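Local coordinates for protein BtGH115A (Bacteroides thetaiotaomicron, PDB 5BY3) that acts as a family GH115 4-O-methyl-alpha-glucuronidase, a glycoside hydrolase with specificity for decorated arabinogalactans, at residues A[158-163]-A[449-454]; A[360-365]-A[427-432]. One frame throughout, in Å; residues are numbered along the deposited sequence.

Contact 1: residues A[158-163]-A[449-454]; sequences PSVEYR and DMAWNL
Ser159 and Val160 donate their backbone N-H groups to the last carbonyls of helix 441-452, in a buried contact where the run-in to strand 162-166 binds the helix's last turn. Val160 N lies in the carbonyl plane of Ala451 and donates to Ala451 O at 2.8 Å, whereas Ser159 N reaches Trp452 O at 3.1 Å from above the carbonyl plane, 63° out of it. The last carbonyls of a helix generally lack an i+4 donor; here the chain before strand 162-166 supplies N-H groups to two. Pro158 CA adds a CA-H...O contact of 3.3 Å to Trp452 O, and its ring atom CB lies 3.7 Å from Trp452 CE3. In the eight-stranded TIM barrel, strands 162-166 and 429-433 are the first and last, so the contact ties the entry to the first strand to the helix that follows the last. Trp452 CB points away from 158-163, but CG, anti to the backbone N (chi1 175°), brings the indole back: Pro158 CA sits over one face near the rim, while Arg163 NH2 comes to the edge, 3.7 Å from CZ3, with guanidinium and ring planes 51° apart. Arg207 adds a cation-pi contact to the same indole. NH1 of Arg163 bonds Gln94 and also donates to Val160 O at 3.0 Å, a bent bond whose acceptor lies well out of the guanidinium plane. Ala451 CB packs 3.8 Å from Arg163 CB. A water links Ser159 OG to Asn453 OD1; Asn453 is the N-cap of helix 454-459, its OD1 accepting from Lys456 N.

Contact 2: residues A[360-365]-A[427-432]; sequences DVTLMW and QKMWIL
Met364, a selenomethionine here, lays its terminal methyl against Met429 and Ile431, with CE 3.5 Å from Met429 CG. The two strands, 362-366 and 429-433, belong to the parallel TIM barrel but are not neighbours in it: strand 388-393 runs between them. The axes of the segments 362-365 and 429-432 approach to 8.4 Å, at 37°, a spacing bridged by side chains that point into the barrel's interior and form part of its core. In the barrel wall, the backbone of strand 362-366 bonds instead to its own neighbours, Leu363 and Trp365 with Gly389 on one flank, Thr362 and Met364 with Phe341 on the other. Met364 has CG anti to the backbone N, and the bend at chi3 (-112°) turns CE to meet both partners, whose side chains it crosses at about a right angle. Ile431 takes that methyl on CG1, again at 3.5 Å, and Met429 offers SE at 3.6 Å besides CG. Tyr391 of the intervening strand touches both Met364 and Ile431, and Val340 touches both selenomethionines, so Tyr391 and Val340 add to the cluster from neighbouring strands. Nearer the start of the strands, Thr362 forms the other half of the contact. Its buried hydroxyl lies within hydrogen-bonding reach of the carbonyl oxygens of Gly386, the stronger partner, and Gln339, which must share its one proton. Lys428 keeps only its aliphatic part here, CG lying 3.8 Å from Thr362 CG2, while NZ makes a salt bridge to Glu161. Met429 is bent at chi3 (-69°), and its CE ends 3.5 Å from Thr362 OG1.

Overall arrangement
Contacts 1 and 2 show how a TIM barrel is closed and filled: their centres lie about 12 Å apart. Contact 2 includes strand 429-433; contact 1 joins the strand beside it, 162-166, to the helix that follows it, 441-452. Along the chain the order is 158-163, 360-365, 427-432, 449-454, so contact 2 falls between the two segments of contact 1. In the parallel sheet Tyr162 pairs with Lys428 and Trp430, closing first strand on last. Ala451 of helix 441-452 rests on Trp430, on the other side of the strand from Met429 and Ile431. Between strand 429-433 and this helix lies Asp436, which, like Leu404, belongs to the nickel site seen in the crystal.

Contact 1: residues A[158-163]-A[449-454]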
loop_
_atom_site.group_PDB
_atom_site.type_symbol
_atom_site.label_atom_id
_atom_site.label_comp_id
_atom_site.label_asym_id
_atom_site.label_seq_id
_atom_site.Cartn_x
_atom_site.Cartn_y
_atom_site.Cartn_z
ATOM N N PRO A 158 -6.330 -17.851 2.845
ATOM C CA PRO A 158 -6.241 -16.509 2.251
ATOM C C PRO A 158 -7.312 -16.178 1.190
ATOM O O PRO A 158 -7.640 -17.026 0.326
ATOM C CB PRO A 158 -4.828 -16.502 1.619
ATOM C CG PRO A 158 -4.598 -17.923 1.285
ATOM C CD PRO A 158 -5.210 -18.708 2.410
ATOM N N SER A 159 -7.823 -14.943 1.256
ATOM C CA SER A 159 -8.634 -14.342 0.206
ATOM C C SER A 159 -7.807 -14.133 -1.085
ATOM O O SER A 159 -8.298 -14.363 -2.185
ATOM C CB SER A 159 -9.169 -13.002 0.671
ATOM O OG SER A 159 -10.227 -13.138 1.609
ATOM N N VAL A 160 -6.546 -13.712 -0.950
ATOM C CA VAL A 160 -5.669 -13.482 -2.115
ATOM C C VAL A 160 -4.514 -14.480 -2.092
ATOM O O VAL A 160 -3.922 -14.740 -1.014
ATOM C CB VAL A 160 -5.242 -11.995 -2.211
ATOM C CG1 VAL A 160 -4.236 -11.727 -3.345
ATOM C CG2 VAL A 160 -6.484 -11.108 -2.378
ATOM N N GLU A 161 -4.228 -15.069 -3.262
ATOM C CA GLU A 161 -3.287 -16.212 -3.346
ATOM C C GLU A 161 -1.801 -15.815 -3.191
ATOM O O GLU A 161 -1.038 -16.499 -2.477
ATOM C CB GLU A 161 -3.509 -17.082 -4.607
ATOM C CG GLU A 161 -3.046 -18.523 -4.378
ATOM C CD GLU A 161 -2.971 -19.431 -5.607
ATOM O OE1 GLU A 161 -3.343 -19.020 -6.722
ATOM O OE2 GLU A 161 -2.528 -20.594 -5.439
ATOM N N TYR A 162 -1.418 -14.716 -3.837
ATOM C CA TYR A 162 -0.083 -14.165 -3.662
ATOM C C TYR A 162 -0.151 -12.724 -3.148
ATOM O O TYR A 162 -0.824 -11.861 -3.743
ATOM C CB TYR A 162 0.712 -14.233 -4.963
ATOM C CG TYR A 162 1.048 -15.644 -5.328
ATOM C CD1 TYR A 162 2.186 -16.258 -4.803
ATOM C CD2 TYR A 162 0.205 -16.397 -6.155
ATOM C CE1 TYR A 162 2.508 -17.571 -5.129
ATOM C CE2 TYR A 162 0.510 -17.711 -6.478
ATOM C CZ TYR A 162 1.669 -18.280 -5.966
ATOM O OH TYR A 162 1.988 -19.562 -6.275
ATOM N N ARG A 163 0.539 -12.463 -2.035
ATOM C CA ARG A 163 0.488 -11.125 -1.467
ATOM C C ARG A 163 1.834 -10.741 -0.948
ATOM O O ARG A 163 2.561 -11.518 -0.339
ATOM C CB ARG A 163 -0.638 -10.990 -0.434
ATOM C CG ARG A 163 -0.659 -12.124 0.536
ATOM C CD ARG A 163 -1.996 -12.782 0.883
ATOM N NE ARG A 163 -1.507 -13.792 1.831
ATOM C CZ ARG A 163 -1.150 -15.042 1.510
ATOM N NH1 ARG A 163 -1.364 -15.532 0.274
ATOM N NH2 ARG A 163 -0.634 -15.828 2.446
ATOM N N ASP A 449 -3.980 -7.505 5.702
ATOM C CA ASP A 449 -5.256 -7.986 6.272
ATOM C C ASP A 449 -6.320 -8.180 5.201
ATOM O O ASP A 449 -7.028 -9.191 5.222
ATOM C CB ASP A 449 -5.814 -7.044 7.357
ATOM C CG ASP A 449 -5.064 -7.152 8.699
ATOM O OD1 ASP A 449 -4.307 -8.122 8.892
ATOM O OD2 ASP A 449 -5.217 -6.255 9.560
HETATM N N MSE A 450 -6.424 -7.210 4.278
HETATM C CA MSE A 450 -7.396 -7.274 3.189
HETATM C C MSE A 450 -7.159 -8.531 2.406
HETATM O O MSE A 450 -8.074 -9.323 2.226
HETATM C CB MSE A 450 -7.380 -6.013 2.354
HETATM C CG MSE A 450 -8.297 -5.043 3.078
HETATM SE SE MSE A 450 -8.207 -3.277 2.234
HETATM C CE MSE A 450 -9.702 -3.755 1.031
ATOM N N ALA A 451 -5.900 -8.756 2.062
ATOM C CA ALA A 451 -5.452 -9.830 1.186
ATOM C C ALA A 451 -5.552 -11.167 1.879
ATOM O O ALA A 451 -5.716 -12.196 1.216
ATOM C CB ALA A 451 -4.019 -9.573 0.721
ATOM N N TRP A 452 -5.462 -11.152 3.209
ATOM C CA TRP A 452 -5.542 -12.388 3.969
ATOM C C TRP A 452 -6.982 -12.802 4.255
ATOM O O TRP A 452 -7.310 -13.994 4.146
ATOM C CB TRP A 452 -4.701 -12.350 5.243
ATOM C CG TRP A 452 -4.909 -13.613 6.084
ATOM C CD1 TRP A 452 -5.705 -13.734 7.169
ATOM C CD2 TRP A 452 -4.350 -14.917 5.851
ATOM N NE1 TRP A 452 -5.652 -15.007 7.658
ATOM C CE2 TRP A 452 -4.841 -15.763 6.863
ATOM C CE3 TRP A 452 -3.491 -15.450 4.874
ATOM C CZ2 TRP A 452 -4.527 -17.135 6.931
ATOM C CZ3 TRP A 452 -3.144 -16.821 4.955
ATOM C CH2 TRP A 452 -3.677 -17.641 5.970
ATOM N N ASN A 453 -7.825 -11.838 4.646
ATOM C CA ASN A 453 -9.232 -12.090 4.960
ATOM C C ASN A 453 -10.030 -10.837 4.740
ATOM O O ASN A 453 -10.218 -10.052 5.668
ATOM C CB ASN A 453 -9.409 -12.574 6.398
ATOM C CG ASN A 453 -10.811 -13.134 6.683
ATOM O OD1 ASN A 453 -11.802 -12.856 5.971
ATOM N ND2 ASN A 453 -10.898 -13.945 7.733
ATOM N N LEU A 454 -10.498 -10.653 3.505
ATOM C CA LEU A 454 -11.347 -9.507 3.122
ATOM C C LEU A 454 -12.688 -9.368 3.934
ATOM O O LEU A 454 -13.090 -8.234 4.313
ATOM C CB LEU A 454 -11.613 -9.542 1.602
ATOM C CG LEU A 454 -11.616 -8.247 0.778
ATOM C CD1 LEU A 454 -12.486 -8.428 -0.433
ATOM C CD2 LEU A 454 -12.086 -6.987 1.490
HETATM O O HOH W 1 -12.543 -12.953 3.121
#

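Contact 2: residues A[360-365]-A[427-432]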
loop_
_atom_site.group_PDB
_atom_site.type_symbol
_atom_site.label_atom_id
_atom_site.label_comp_id
_atom_site.label_asym_id
_atom_site.label_seq_id
_atom_site.Cartn_x
_atom_site.Cartn_y
_atom_site.Cartn_z
ATOM N N ASP A 360 -2.584 -19.054 -18.894
ATOM C CA ASP A 360 -2.083 -19.403 -17.575
ATOM C C ASP A 360 -1.351 -18.225 -16.886
ATOM O O ASP A 360 -1.244 -18.198 -15.664
ATOM C CB ASP A 360 -1.180 -20.637 -17.651
ATOM C CG ASP A 360 0.022 -20.446 -18.584
ATOM O OD1 ASP A 360 -0.187 -20.379 -19.817
ATOM O OD2 ASP A 360 1.174 -20.382 -18.082
ATOM N N VAL A 361 -0.872 -17.263 -17.679
ATOM C CA VAL A 361 -0.126 -16.112 -17.160
ATOM C C VAL A 361 -1.044 -15.132 -16.419
ATOM O O VAL A 361 -2.068 -14.658 -16.960
ATOM C CB VAL A 361 0.737 -15.419 -18.244
ATOM C CG1 VAL A 361 1.541 -14.258 -17.659
ATOM C CG2 VAL A 361 1.669 -16.424 -18.905
ATOM N N THR A 362 -0.701 -14.889 -15.150
ATOM C CA THR A 362 -1.438 -13.897 -14.343
ATOM C C THR A 362 -1.305 -12.527 -14.980
ATOM O O THR A 362 -0.186 -12.110 -15.314
ATOM C CB THR A 362 -0.898 -13.841 -12.894
ATOM O OG1 THR A 362 -0.691 -15.179 -12.408
ATOM C CG2 THR A 362 -1.860 -13.065 -11.972
ATOM N N LEU A 363 -2.432 -11.842 -15.183
ATOM C CA LEU A 363 -2.380 -10.461 -15.698
ATOM C C LEU A 363 -2.372 -9.456 -14.521
ATOM O O LEU A 363 -3.317 -9.414 -13.717
ATOM C CB LEU A 363 -3.555 -10.171 -16.624
ATOM C CG LEU A 363 -3.757 -10.958 -17.936
ATOM C CD1 LEU A 363 -5.023 -10.478 -18.608
ATOM C CD2 LEU A 363 -2.592 -10.838 -18.917
HETATM N N MSE A 364 -1.332 -8.637 -14.422
HETATM C CA MSE A 364 -1.256 -7.730 -13.268
HETATM C C MSE A 364 -1.592 -6.281 -13.562
HETATM O O MSE A 364 -0.793 -5.520 -14.101
HETATM C CB MSE A 364 0.053 -7.858 -12.503
HETATM C CG MSE A 364 -0.196 -7.396 -11.071
HETATM SE SE MSE A 364 1.561 -7.290 -10.220
HETATM C CE MSE A 364 1.057 -8.784 -9.078
ATOM N N TRP A 365 -2.774 -5.875 -13.141
ATOM C CA TRP A 365 -3.180 -4.487 -13.318
ATOM C C TRP A 365 -2.450 -3.547 -12.353
ATOM O O TRP A 365 -1.899 -3.976 -11.323
ATOM C CB TRP A 365 -4.705 -4.394 -13.253
ATOM C CG TRP A 365 -5.317 -5.481 -14.103
ATOM C CD1 TRP A 365 -6.070 -6.549 -13.678
ATOM C CD2 TRP A 365 -5.158 -5.639 -15.522
ATOM N NE1 TRP A 365 -6.419 -7.344 -14.747
ATOM C CE2 TRP A 365 -5.874 -6.811 -15.892
ATOM C CE3 TRP A 365 -4.499 -4.900 -16.516
ATOM C CZ2 TRP A 365 -5.950 -7.250 -17.218
ATOM C CZ3 TRP A 365 -4.574 -5.346 -17.841
ATOM C CH2 TRP A 365 -5.283 -6.503 -18.172
ATOM N N GLN A 427 -7.983 -11.296 -7.801
ATOM C CA GLN A 427 -7.921 -12.182 -6.626
ATOM C C GLN A 427 -6.692 -13.092 -6.562
ATOM O O GLN A 427 -6.534 -13.915 -5.637
ATOM C CB GLN A 427 -9.169 -13.060 -6.550
ATOM C CG GLN A 427 -10.506 -12.338 -6.614
ATOM C CD GLN A 427 -11.698 -13.242 -6.287
ATOM O OE1 GLN A 427 -11.559 -14.447 -6.030
ATOM N NE2 GLN A 427 -12.877 -12.654 -6.287
ATOM N N LYS A 428 -5.824 -12.979 -7.544
ATOM C CA LYS A 428 -4.723 -13.905 -7.601
ATOM C C LYS A 428 -3.492 -13.348 -6.847
ATOM O O LYS A 428 -2.818 -14.078 -6.093
ATOM C CB LYS A 428 -4.418 -14.229 -9.082
ATOM C CG LYS A 428 -3.372 -15.295 -9.331
ATOM C CD LYS A 428 -3.871 -16.704 -9.048
ATOM C CE LYS A 428 -2.846 -17.683 -9.607
ATOM N NZ LYS A 428 -3.445 -19.016 -9.919
HETATM N N MSE A 429 -3.218 -12.062 -7.041
HETATM C CA MSE A 429 -1.928 -11.518 -6.710
HETATM C C MSE A 429 -2.040 -10.045 -6.417
HETATM O O MSE A 429 -2.443 -9.245 -7.280
HETATM C CB MSE A 429 -1.008 -11.772 -7.905
HETATM C CG MSE A 429 0.470 -11.905 -7.579
HETATM SE SE MSE A 429 1.571 -12.303 -9.179
HETATM C CE MSE A 429 0.878 -14.138 -9.478
ATOM N N TRP A 430 -1.675 -9.685 -5.182
ATOM C CA TRP A 430 -1.617 -8.289 -4.736
ATOM C C TRP A 430 -0.201 -7.952 -4.279
ATOM O O TRP A 430 0.432 -8.694 -3.503
ATOM C CB TRP A 430 -2.550 -8.089 -3.567
ATOM C CG TRP A 430 -4.020 -8.062 -3.842
ATOM C CD1 TRP A 430 -4.680 -8.390 -5.003
ATOM C CD2 TRP A 430 -5.026 -7.712 -2.897
ATOM N NE1 TRP A 430 -6.035 -8.222 -4.843
ATOM C CE2 TRP A 430 -6.278 -7.806 -3.562
ATOM C CE3 TRP A 430 -4.989 -7.292 -1.554
ATOM C CZ2 TRP A 430 -7.486 -7.514 -2.926
ATOM C CZ3 TRP A 430 -6.186 -6.997 -0.921
ATOM C CH2 TRP A 430 -7.424 -7.114 -1.604
ATOM N N ILE A 431 0.286 -6.833 -4.772
ATOM C CA ILE A 431 1.642 -6.413 -4.536
ATOM C C ILE A 431 1.638 -4.933 -4.257
ATOM O O ILE A 431 1.166 -4.091 -5.097
ATOM C CB ILE A 431 2.589 -6.685 -5.732
ATOM C CG1 ILE A 431 2.713 -8.179 -6.059
ATOM C CG2 ILE A 431 3.955 -6.032 -5.466
ATOM C CD1 ILE A 431 3.434 -9.071 -5.044
ATOM N N LEU A 432 2.194 -4.617 -3.078
ATOM C CA LEU A 432 2.234 -3.251 -2.575
ATOM C C LEU A 432 3.618 -2.608 -2.703
ATOM O O LEU A 432 4.612 -3.135 -2.177
ATOM C CB LEU A 432 1.773 -3.262 -1.123
ATOM C CG LEU A 432 1.569 -1.962 -0.325
ATOM C CD1 LEU A 432 0.583 -1.014 -0.984
ATOM C CD2 LEU A 432 1.088 -2.377 1.043
#